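Long-range contacts in DHHA1 domain protein (Clostridium perfringens, PDB 3KEW), which probably clears mischarged tRNA by zinc-dependent deacylation, as do the editing domains related to alanyl-tRNA synthetase: residues L99-D110 / V185-N193; A146-V156 / H199-I209. All coordinates share one frame; numbering follows the deposited sequence. Where two conformers were deposited one is given.

Interaction 1 of 2, residues L99-D110 / V185-N193; sequences LGQHLLSGCFYD and VEIVGLDLN. With ZN (zinc ion), chain C.
Ile-187 and Leu-190, both from the beta hairpin 185-193, press their methyl ends against one side of helix 99-110. The terminal CD1 of Ile-187 lies 3.8 Å from Leu-99 CD1 and also touches CB of His-102 and the backbone N of Leu-103. This reach follows from CG1 standing beside the isoleucine's own backbone N (chi1 -56°), with the chain extended from there to CD1. Leu-190 comes in further along, its CD2 3.8 Å from Leu-103 CD1 as the two leucines cross at about a right angle. The backbones come closest at Gly-106, whose CA is 5.6 Å from CA of Asp-191. Glycine suits the place because CD2 of Leu-190 and CB of Asp-191 fill the room where a side chain would stand. Near solvent the fit thins to a single touch, Leu-190 CD1 against CB of the exposed Asp-110.

Toward the zinc, a water takes over much of the contact. ND1 of His-102 gives its hydrogen to a water 2.8 Å away, which lies in the ring plane. That water also donates to Val-185 O and accepts from Asn-193 ND2. The same ND2 gives Asp-191 OD2 a bond of 2.6 Å, arriving from above the carboxylate plane, while OD1 pairs with Arg-172. His-102 NE2 binds zinc at 2.3 Å, together with His-98, Cys-195 and three waters. Because ND1 serves as donor, NE2 is left to face the metal, and the hairpin, acting through one water, probably fixes the rotation of the liganding ring as a second shell.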
loop_
_atom_site.group_PDB
_atom_site.type_symbol
_atom_site.label_atom_id
_atom_site.label_comp_id
_atom_site.label_asym_id
_atom_site.label_seq_id
_atom_site.Cartn_x
_atom_site.Cartn_y
_atom_site.Cartn_z
ATOM N N LEU A 99 -5.302 2.386 -0.624
ATOM C CA LEU A 99 -6.491 2.531 0.216
ATOM C C LEU A 99 -7.682 2.999 -0.634
ATOM O O LEU A 99 -8.806 2.561 -0.416
ATOM C CB LEU A 99 -6.238 3.484 1.409
ATOM C CG LEU A 99 -7.444 3.851 2.306
ATOM C CD1 LEU A 99 -8.067 2.620 2.946
ATOM C CD2 LEU A 99 -7.103 4.865 3.390
ATOM N N GLY A 100 -7.425 3.887 -1.595
ATOM C CA GLY A 100 -8.427 4.298 -2.578
ATOM C C GLY A 100 -9.133 3.129 -3.258
ATOM O O GLY A 100 -10.364 3.101 -3.332
ATOM N N GLN A 101 -8.352 2.152 -3.723
ATOM C CA GLN A 101 -8.898 0.900 -4.255
ATOM C C GLN A 101 -9.753 0.139 -3.243
ATOM O O GLN A 101 -10.871 -0.263 -3.569
ATOM C CB GLN A 101 -7.793 -0.005 -4.788
ATOM C CG GLN A 101 -8.296 -1.348 -5.327
ATOM C CD GLN A 101 -8.080 -2.463 -4.340
ATOM O OE1 GLN A 101 -6.954 -2.687 -3.911
ATOM N NE2 GLN A 101 -9.163 -3.157 -3.951
ATOM N N HIS A 102 -9.225 -0.064 -2.035
ATOM C CA HIS A 102 -9.960 -0.768 -0.966
ATOM C C HIS A 102 -11.294 -0.091 -0.636
ATOM O O HIS A 102 -12.306 -0.762 -0.386
ATOM C CB HIS A 102 -9.123 -0.817 0.324
ATOM C CG HIS A 102 -8.087 -1.892 0.350
ATOM N ND1 HIS A 102 -7.970 -2.778 1.398
ATOM C CD2 HIS A 102 -7.097 -2.204 -0.521
ATOM C CE1 HIS A 102 -6.963 -3.603 1.164
ATOM N NE2 HIS A 102 -6.417 -3.276 0.007
ATOM N N LEU A 103 -11.258 1.238 -0.583
ATOM C CA LEU A 103 -12.438 2.049 -0.279
ATOM C C LEU A 103 -13.548 1.885 -1.325
ATOM O O LEU A 103 -14.705 1.603 -0.979
ATOM C CB LEU A 103 -12.043 3.524 -0.112
ATOM C CG LEU A 103 -13.165 4.506 0.244
ATOM C CD1 LEU A 103 -13.823 4.151 1.575
ATOM C CD2 LEU A 103 -12.626 5.931 0.264
ATOM N N LEU A 104 -13.178 2.037 -2.594
ATOM C CA LEU A 104 -14.095 1.877 -3.726
ATOM C C LEU A 104 -14.677 0.477 -3.759
ATOM O O LEU A 104 -15.899 0.311 -3.867
ATOM C CB LEU A 104 -13.383 2.159 -5.056
ATOM C CG LEU A 104 -13.115 3.606 -5.458
ATOM C CD1 LEU A 104 -12.211 3.656 -6.711
ATOM C CD2 LEU A 104 -14.396 4.408 -5.694
ATOM N N SER A 105 -13.799 -0.519 -3.624
ATOM C CA SER A 105 -14.198 -1.918 -3.598
ATOM C C SER A 105 -15.249 -2.156 -2.509
ATOM O O SER A 105 -16.271 -2.796 -2.766
ATOM C CB SER A 105 -12.975 -2.819 -3.382
ATOM O OG SER A 105 -12.187 -2.861 -4.565
ATOM N N GLY A 106 -15.000 -1.589 -1.327
ATOM C CA GLY A 106 -15.885 -1.718 -0.164
ATOM C C GLY A 106 -17.207 -1.002 -0.346
ATOM O O GLY A 106 -18.242 -1.480 0.132
ATOM N N CYS A 107 -17.174 0.137 -1.041
ATOM C CA CYS A 107 -18.389 0.897 -1.375
ATOM C C CYS A 107 -19.241 0.172 -2.415
ATOM O O CYS A 107 -20.457 0.063 -2.256
ATOM C CB CYS A 107 -18.055 2.312 -1.868
ATOM S SG CYS A 107 -17.496 3.420 -0.591
ATOM N N PHE A 108 -18.603 -0.334 -3.469
ATOM C CA PHE A 108 -19.310 -1.143 -4.462
ATOM C C PHE A 108 -20.035 -2.353 -3.876
ATOM O O PHE A 108 -21.165 -2.637 -4.266
ATOM C CB PHE A 108 -18.379 -1.582 -5.572
ATOM C CG PHE A 108 -18.231 -0.570 -6.664
ATOM C CD1 PHE A 108 -19.289 -0.303 -7.532
ATOM C CD2 PHE A 108 -17.038 0.112 -6.834
ATOM C CE1 PHE A 108 -19.149 0.629 -8.552
ATOM C CE2 PHE A 108 -16.892 1.048 -7.855
ATOM C CZ PHE A 108 -17.956 1.303 -8.713
ATOM N N TYR A 109 -19.395 -3.045 -2.936
ATOM C CA TYR A 109 -20.012 -4.190 -2.279
ATOM C C TYR A 109 -21.097 -3.777 -1.296
ATOM O O TYR A 109 -22.154 -4.413 -1.234
ATOM C CB TYR A 109 -18.967 -5.061 -1.559
ATOM C CG TYR A 109 -19.552 -6.338 -1.011
ATOM C CD1 TYR A 109 -19.726 -7.452 -1.835
ATOM C CD2 TYR A 109 -19.964 -6.428 0.321
ATOM C CE1 TYR A 109 -20.297 -8.631 -1.345
ATOM C CE2 TYR A 109 -20.531 -7.596 0.817
ATOM C CZ TYR A 109 -20.687 -8.696 -0.021
ATOM O OH TYR A 109 -21.231 -9.857 0.473
ATOM N N ASP A 110 -20.820 -2.744 -0.503
ATOM C CA ASP A 110 -21.775 -2.275 0.502
ATOM C C ASP A 110 -23.065 -1.745 -0.134
ATOM O O ASP A 110 -24.159 -2.065 0.327
ATOM C CB ASP A 110 -21.149 -1.205 1.394
ATOM C CG ASP A 110 -22.118 -0.674 2.428
ATOM O OD1 ASP A 110 -22.506 0.508 2.316
ATOM O OD2 ASP A 110 -22.501 -1.441 3.338
ATOM N N VAL A 185 -5.937 -5.459 6.714
ATOM C CA VAL A 185 -6.283 -4.043 6.602
ATOM C C VAL A 185 -7.796 -3.893 6.702
ATOM O O VAL A 185 -8.541 -4.456 5.889
ATOM C CB VAL A 185 -5.779 -3.413 5.296
ATOM C CG1 VAL A 185 -6.283 -1.972 5.174
ATOM C CG2 VAL A 185 -4.264 -3.449 5.246
ATOM N N GLU A 186 -8.239 -3.139 7.705
ATOM C CA GLU A 186 -9.652 -3.017 8.022
ATOM C C GLU A 186 -10.114 -1.569 7.966
ATOM O O GLU A 186 -9.664 -0.741 8.760
ATOM C CB GLU A 186 -9.916 -3.585 9.419
ATOM C CG GLU A 186 -11.364 -3.462 9.901
ATOM C CD GLU A 186 -11.541 -3.918 11.346
ATOM O OE1 GLU A 186 -10.564 -4.408 11.951
ATOM O OE2 GLU A 186 -12.663 -3.787 11.879
ATOM N N ILE A 187 -11.014 -1.261 7.034
ATOM C CA ILE A 187 -11.704 0.035 7.053
ATOM C C ILE A 187 -12.870 -0.099 8.036
ATOM O O ILE A 187 -13.874 -0.734 7.720
ATOM C CB ILE A 187 -12.186 0.472 5.649
ATOM C CG1 ILE A 187 -10.997 0.492 4.670
ATOM C CG2 ILE A 187 -12.886 1.845 5.733
ATOM C CD1 ILE A 187 -11.362 0.690 3.203
ATOM N N VAL A 188 -12.704 0.468 9.233
ATOM C CA VAL A 188 -13.622 0.217 10.356
ATOM C C VAL A 188 -15.069 0.574 10.017
ATOM O O VAL A 188 -15.391 1.733 9.743
ATOM C CB VAL A 188 -13.158 0.913 11.673
ATOM C CG1 VAL A 188 -14.183 0.726 12.786
ATOM C CG2 VAL A 188 -11.806 0.364 12.118
ATOM N N GLY A 189 -15.917 -0.451 10.007
ATOM C CA GLY A 189 -17.334 -0.298 9.699
ATOM C C GLY A 189 -17.701 -0.640 8.265
ATOM O O GLY A 189 -18.881 -0.821 7.945
ATOM N N LEU A 190 -16.694 -0.734 7.397
ATOM C CA LEU A 190 -16.935 -0.971 5.977
ATOM C C LEU A 190 -16.381 -2.294 5.453
ATOM O O LEU A 190 -17.128 -3.098 4.899
ATOM C CB LEU A 190 -16.403 0.195 5.132
ATOM C CG LEU A 190 -16.579 0.093 3.615
ATOM C CD1 LEU A 190 -18.030 0.340 3.193
ATOM C CD2 LEU A 190 -15.648 1.061 2.916
ATOM N N ASP A 191 -15.078 -2.510 5.620
ATOM C CA ASP A 191 -14.376 -3.594 4.925
ATOM C C ASP A 191 -13.220 -4.163 5.757
ATOM O O ASP A 191 -12.665 -3.480 6.612
ATOM C CB ASP A 191 -13.854 -3.076 3.575
ATOM C CG ASP A 191 -13.927 -4.118 2.465
ATOM O OD1 ASP A 191 -14.833 -4.984 2.480
ATOM O OD2 ASP A 191 -13.073 -4.052 1.553
ATOM N N LEU A 192 -12.870 -5.421 5.495
ATOM C CA LEU A 192 -11.800 -6.122 6.200
ATOM C C LEU A 192 -11.222 -7.150 5.241
ATOM O O LEU A 192 -11.880 -8.145 4.920
ATOM C CB LEU A 192 -12.371 -6.825 7.435
ATOM C CG LEU A 192 -11.503 -7.438 8.537
ATOM C CD1 LEU A 192 -12.381 -7.702 9.740
ATOM C CD2 LEU A 192 -10.847 -8.740 8.115
ATOM N N ASN A 193 -10.025 -6.873 4.791
ATOM C CA ASN A 193 -9.325 -7.785 3.805
ATOM C C ASN A 193 -7.819 -8.077 4.234
ATOM O O ASN A 193 -7.135 -7.235 4.745
ATOM C CB ASN A 193 -9.310 -7.160 2.404
ATOM C CG ASN A 193 -10.690 -6.753 1.915
ATOM O OD1 ASN A 193 -11.417 -7.548 1.325
ATOM N ND2 ASN A 193 -11.039 -5.498 2.139
HETATM ZN ZN ZN C . -4.741 -4.556 -0.895
HETATM O O HOH W 1 -6.181 -4.684 -2.711
HETATM O O HOH W 2 -9.883 -3.167 3.388
HETATM O O HOH W 3 -5.823 -6.471 -0.496
HETATM O O HOH W 4 -3.256 -5.929 -2.209
#

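Interaction 2 of 2, residues A146-V156 / H199-I209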
loop_
_atom_site.group_PDB
_atom_site.type_symbol
_atom_site.label_atom_id
_atom_site.label_comp_id
_atom_site.label_asym_id
_atom_site.label_seq_id
_atom_site.Cartn_x
_atom_site.Cartn_y
_atom_site.Cartn_z
ATOM N N ALA A 146 -17.814 6.941 -1.648
ATOM C CA ALA A 146 -16.398 6.864 -1.272
ATOM C C ALA A 146 -15.930 8.200 -0.697
ATOM O O ALA A 146 -15.357 8.248 0.395
ATOM C CB ALA A 146 -15.548 6.449 -2.460
ATOM N N ASN A 147 -16.223 9.278 -1.422
ATOM C CA ASN A 147 -15.899 10.634 -0.989
ATOM C C ASN A 147 -16.635 11.045 0.275
ATOM O O ASN A 147 -16.088 11.771 1.094
ATOM C CB ASN A 147 -16.169 11.622 -2.111
ATOM C CG ASN A 147 -15.051 11.657 -3.118
ATOM O OD1 ASN A 147 -13.931 12.043 -2.795
ATOM N ND2 ASN A 147 -15.343 11.245 -4.348
ATOM N N ARG A 148 -17.862 10.557 0.437
ATOM C CA ARG A 148 -18.611 10.759 1.670
ATOM C C ARG A 148 -17.928 10.109 2.878
ATOM O O ARG A 148 -17.870 10.711 3.953
ATOM C CB ARG A 148 -20.047 10.243 1.538
ATOM C CG ARG A 148 -20.918 10.614 2.742
ATOM C CD ARG A 148 -22.268 9.960 2.704
ATOM N NE ARG A 148 -22.205 8.523 2.974
ATOM C CZ ARG A 148 -22.212 7.975 4.186
ATOM N NH1 ARG A 148 -22.258 8.730 5.276
ATOM N NH2 ARG A 148 -22.164 6.657 4.309
ATOM N N LEU A 149 -17.409 8.892 2.700
ATOM C CA LEU A 149 -16.711 8.205 3.788
ATOM C C LEU A 149 -15.307 8.768 4.052
ATOM O O LEU A 149 -14.807 8.651 5.173
ATOM C CB LEU A 149 -16.683 6.679 3.583
ATOM C CG LEU A 149 -18.023 5.938 3.648
ATOM C CD1 LEU A 149 -17.834 4.448 3.355
ATOM C CD2 LEU A 149 -18.732 6.155 4.996
ATOM N N ILE A 150 -14.685 9.383 3.037
ATOM C CA ILE A 150 -13.459 10.158 3.246
ATOM C C ILE A 150 -13.730 11.276 4.260
ATOM O O ILE A 150 -13.016 11.423 5.267
ATOM C CB ILE A 150 -12.901 10.772 1.929
ATOM C CG1 ILE A 150 -12.305 9.685 1.025
ATOM C CG2 ILE A 150 -11.836 11.839 2.238
ATOM C CD1 ILE A 150 -11.788 10.178 -0.340
ATOM N N PHE A 151 -14.802 12.022 4.012
ATOM C CA PHE A 151 -15.093 13.111 4.913
ATOM C C PHE A 151 -15.708 12.656 6.241
ATOM O O PHE A 151 -15.561 13.357 7.239
ATOM C CB PHE A 151 -15.798 14.264 4.190
ATOM C CG PHE A 151 -14.931 14.902 3.130
ATOM C CD1 PHE A 151 -15.244 14.775 1.782
ATOM C CD2 PHE A 151 -13.763 15.579 3.485
ATOM C CE1 PHE A 151 -14.430 15.341 0.802
ATOM C CE2 PHE A 151 -12.942 16.147 2.519
ATOM C CZ PHE A 151 -13.277 16.031 1.172
ATOM N N GLU A 152 -16.286 11.455 6.283
ATOM C CA GLU A 152 -16.704 10.846 7.561
ATOM C C GLU A 152 -15.505 10.389 8.407
ATOM O O GLU A 152 -15.635 10.182 9.613
ATOM C CB GLU A 152 -17.657 9.672 7.332
ATOM C CG GLU A 152 -19.085 10.061 6.956
ATOM C CD GLU A 152 -19.833 10.754 8.079
ATOM O OE1 GLU A 152 -19.650 10.371 9.253
ATOM O OE2 GLU A 152 -20.614 11.682 7.781
ATOM N N ASN A 153 -14.353 10.227 7.753
ATOM C CA ASN A 153 -13.066 9.900 8.387
ATOM C C ASN A 153 -13.030 8.595 9.185
ATOM O O ASN A 153 -12.800 8.601 10.394
ATOM C CB ASN A 153 -12.544 11.073 9.238
ATOM C CG ASN A 153 -11.047 10.989 9.495
ATOM O OD1 ASN A 153 -10.371 10.072 9.020
ATOM N ND2 ASN A 153 -10.517 11.961 10.231
ATOM N N LEU A 154 -13.243 7.475 8.502
ATOM C CA LEU A 154 -13.227 6.182 9.183
ATOM C C LEU A 154 -11.800 5.770 9.511
ATOM O O LEU A 154 -10.862 6.102 8.779
ATOM C CB LEU A 154 -13.914 5.103 8.346
ATOM C CG LEU A 154 -15.277 5.391 7.723
ATOM C CD1 LEU A 154 -15.719 4.194 6.898
ATOM C CD2 LEU A 154 -16.317 5.741 8.782
ATOM N N GLU A 155 -11.645 5.076 10.631
ATOM C CA GLU A 155 -10.366 4.506 11.029
ATOM C C GLU A 155 -9.990 3.359 10.080
ATOM O O GLU A 155 -10.834 2.532 9.731
ATOM C CB GLU A 155 -10.448 3.990 12.470
ATOM C CG GLU A 155 -9.106 3.594 13.080
ATOM C CD GLU A 155 -9.237 2.833 14.391
ATOM O OE1 GLU A 155 -10.371 2.513 14.808
ATOM O OE2 GLU A 155 -8.188 2.534 14.998
ATOM N N VAL A 156 -8.728 3.341 9.653
ATOM C CA VAL A 156 -8.188 2.237 8.872
ATOM C C VAL A 156 -7.102 1.534 9.698
ATOM O O VAL A 156 -6.008 2.063 9.870
ATOM C CB VAL A 156 -7.625 2.708 7.502
ATOM C CG1 VAL A 156 -7.175 1.512 6.672
ATOM C CG2 VAL A 156 -8.659 3.536 6.727
ATOM N N HIS A 199 -0.888 1.234 4.229
ATOM C CA HIS A 199 -2.054 2.101 4.101
ATOM C C HIS A 199 -2.004 3.312 5.051
ATOM O O HIS A 199 -1.336 3.261 6.091
ATOM C CB HIS A 199 -3.319 1.273 4.371
ATOM C CG HIS A 199 -3.619 0.278 3.293
ATOM N ND1 HIS A 199 -4.555 0.509 2.311
ATOM C CD2 HIS A 199 -3.077 -0.934 3.020
ATOM C CE1 HIS A 199 -4.592 -0.525 1.489
ATOM N NE2 HIS A 199 -3.701 -1.413 1.894
ATOM N N PRO A 200 -2.705 4.415 4.696
ATOM C CA PRO A 200 -2.929 5.481 5.676
ATOM C C PRO A 200 -3.780 4.972 6.847
ATOM O O PRO A 200 -4.372 3.905 6.747
ATOM C CB PRO A 200 -3.693 6.546 4.872
ATOM C CG PRO A 200 -3.370 6.250 3.429
ATOM C CD PRO A 200 -3.293 4.752 3.385
ATOM N N ARG A 201 -3.812 5.708 7.952
ATOM C CA ARG A 201 -4.511 5.231 9.149
ATOM C C ARG A 201 -5.942 5.722 9.241
ATOM O O ARG A 201 -6.669 5.354 10.167
ATOM C CB ARG A 201 -3.750 5.601 10.424
ATOM C CG ARG A 201 -2.675 4.595 10.805
ATOM C CD ARG A 201 -2.231 4.799 12.241
ATOM N NE ARG A 201 -0.830 4.429 12.423
ATOM C CZ ARG A 201 -0.235 4.280 13.600
ATOM N NH1 ARG A 201 -0.915 4.459 14.727
ATOM N NH2 ARG A 201 1.047 3.941 13.647
ATOM N N ASN A 202 -6.332 6.562 8.290
ATOM C CA ASN A 202 -7.719 7.001 8.170
ATOM C C ASN A 202 -8.118 7.299 6.725
ATOM O O ASN A 202 -7.252 7.490 5.860
ATOM C CB ASN A 202 -8.011 8.187 9.107
ATOM C CG ASN A 202 -7.050 9.353 8.920
ATOM O OD1 ASN A 202 -6.931 9.924 7.832
ATOM N ND2 ASN A 202 -6.373 9.728 10.000
ATOM N N THR A 203 -9.423 7.337 6.461
ATOM C CA THR A 203 -9.921 7.661 5.110
ATOM C C THR A 203 -9.761 9.150 4.737
ATOM O O THR A 203 -9.660 9.484 3.552
ATOM C CB THR A 203 -11.384 7.198 4.894
ATOM O OG1 THR A 203 -12.238 7.819 5.866
ATOM C CG2 THR A 203 -11.506 5.648 4.994
ATOM N N ARG A 204 -9.715 10.035 5.740
ATOM C CA ARG A 204 -9.498 11.479 5.512
ATOM C C ARG A 204 -8.173 11.761 4.810
ATOM O O ARG A 204 -8.087 12.679 3.991
ATOM C CB ARG A 204 -9.598 12.266 6.827
ATOM C CG ARG A 204 -9.478 13.795 6.744
ATOM C CD ARG A 204 -10.433 14.442 5.740
ATOM N NE ARG A 204 -10.148 15.868 5.563
ATOM C CZ ARG A 204 -9.221 16.369 4.744
ATOM N NH1 ARG A 204 -8.459 15.571 4.001
ATOM N NH2 ARG A 204 -9.055 17.683 4.669
ATOM N N ASP A 205 -7.157 10.946 5.112
ATOM C CA ASP A 205 -5.853 11.011 4.440
ATOM C C ASP A 205 -5.885 10.842 2.919
ATOM O O ASP A 205 -4.929 11.213 2.236
ATOM C CB ASP A 205 -4.895 9.983 5.046
ATOM C CG ASP A 205 -4.095 10.535 6.215
ATOM O OD1 ASP A 205 -2.980 10.029 6.454
ATOM O OD2 ASP A 205 -4.565 11.476 6.890
ATOM N N LEU A 206 -6.977 10.288 2.389
ATOM C CA LEU A 206 -7.168 10.183 0.939
ATOM C C LEU A 206 -7.441 11.511 0.234
ATOM O O LEU A 206 -7.232 11.605 -0.973
ATOM C CB LEU A 206 -8.305 9.222 0.622
ATOM C CG LEU A 206 -8.078 7.757 0.261
ATOM C CD1 LEU A 206 -6.698 7.269 0.618
ATOM C CD2 LEU A 206 -9.133 6.942 0.967
ATOM N N GLN A 207 -7.930 12.504 0.985
ATOM C CA GLN A 207 -8.306 13.860 0.502
ATOM C C GLN A 207 -9.574 13.830 -0.346
ATOM O O GLN A 207 -10.619 14.360 0.051
ATOM C CB GLN A 207 -7.174 14.577 -0.274
ATOM C CG GLN A 207 -5.805 14.678 0.423
ATOM C CD GLN A 207 -4.688 15.111 -0.547
ATOM O OE1 GLN A 207 -4.910 15.917 -1.452
ATOM N NE2 GLN A 207 -3.495 14.569 -0.360
ATOM N N VAL A 208 -9.459 13.197 -1.511
ATOM C CA VAL A 208 -10.522 13.103 -2.506
ATOM C C VAL A 208 -10.243 11.896 -3.423
ATOM O O VAL A 208 -9.090 11.503 -3.622
ATOM C CB VAL A 208 -10.656 14.453 -3.299
ATOM C CG1 VAL A 208 -9.423 14.723 -4.156
ATOM C CG2 VAL A 208 -11.945 14.522 -4.114
ATOM N N ILE A 209 -11.303 11.293 -3.945
ATOM C CA ILE A 209 -11.186 10.217 -4.921
ATOM C C ILE A 209 -12.068 10.494 -6.156
ATOM O O ILE A 209 -13.254 10.842 -6.043
ATOM C CB ILE A 209 -11.462 8.821 -4.269
ATOM C CG1 ILE A 209 -11.176 7.678 -5.234
ATOM C CG2 ILE A 209 -12.874 8.723 -3.732
ATOM C CD1 ILE A 209 -10.737 6.427 -4.510
HETATM O O HOH W 5 -3.743 1.678 8.472
#
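Thr-203 sets OG1 between its backbone N and carbonyl carbon (chi1 59°), and Asn-147 swings CG beside its backbone N (chi1 -81°), turning each polar group toward backbone. They join the end of helix 136-152 to a loop containing an Asx motif and a 3-10 turn. OG1 donates to Leu-149 O and accepts from Leu-154 N, both at 2.8 Å. A hydroxyl suits this place because one oxygen can both give and take a bond, tying the last helical turn to the chain leaving it at Asn-153. Past the turn, Thr-203 N binds Leu-154 O (3.0 Å) and Val-156 N binds Arg-201 O (2.9 Å), framing the single beta bridge of Glu-155 with Asn-202.

The amide of Asn-147 grips both backbone groups of Ile-209: OD1 accepts from its N at 3.0 Å, almost straight, and ND2 donates to its O at 2.7 Å, in the carbonyl plane. ND2 also donates to Glu-143 O. Between these polar ends, apolar Ile-150 crosses Leu-206 at about a right angle, its CD1 3.7 Å from Leu-206 CB. In the Asx motif, Asp-205 N sits 2.9 Å from Asn-202 OD1, nearly in line with its C=O, although the N-H is bent (141°).

Overall arrangement
Interaction 1 is the more buried of the two and largely apolar until it reaches the zinc, where water takes over. Interaction 2 is only partly buried, and direct hydrogen bonds from backbone and side chains carry much of it. The centres of interactions 1 and 2 are about 10 Å apart, and their segments alternate along the chain. They share a small sheet: strand 156-159, which follows the helix of interaction 2, pairs with strand 184-187 of interaction 1, and Val-188 N lies 2.8 Å from Glu-155 O, a probable hydrogen bond. His-199 links them at the metal end, packing on Leu-99 and Val-185 and meeting the ring of His-102 edge-to-face.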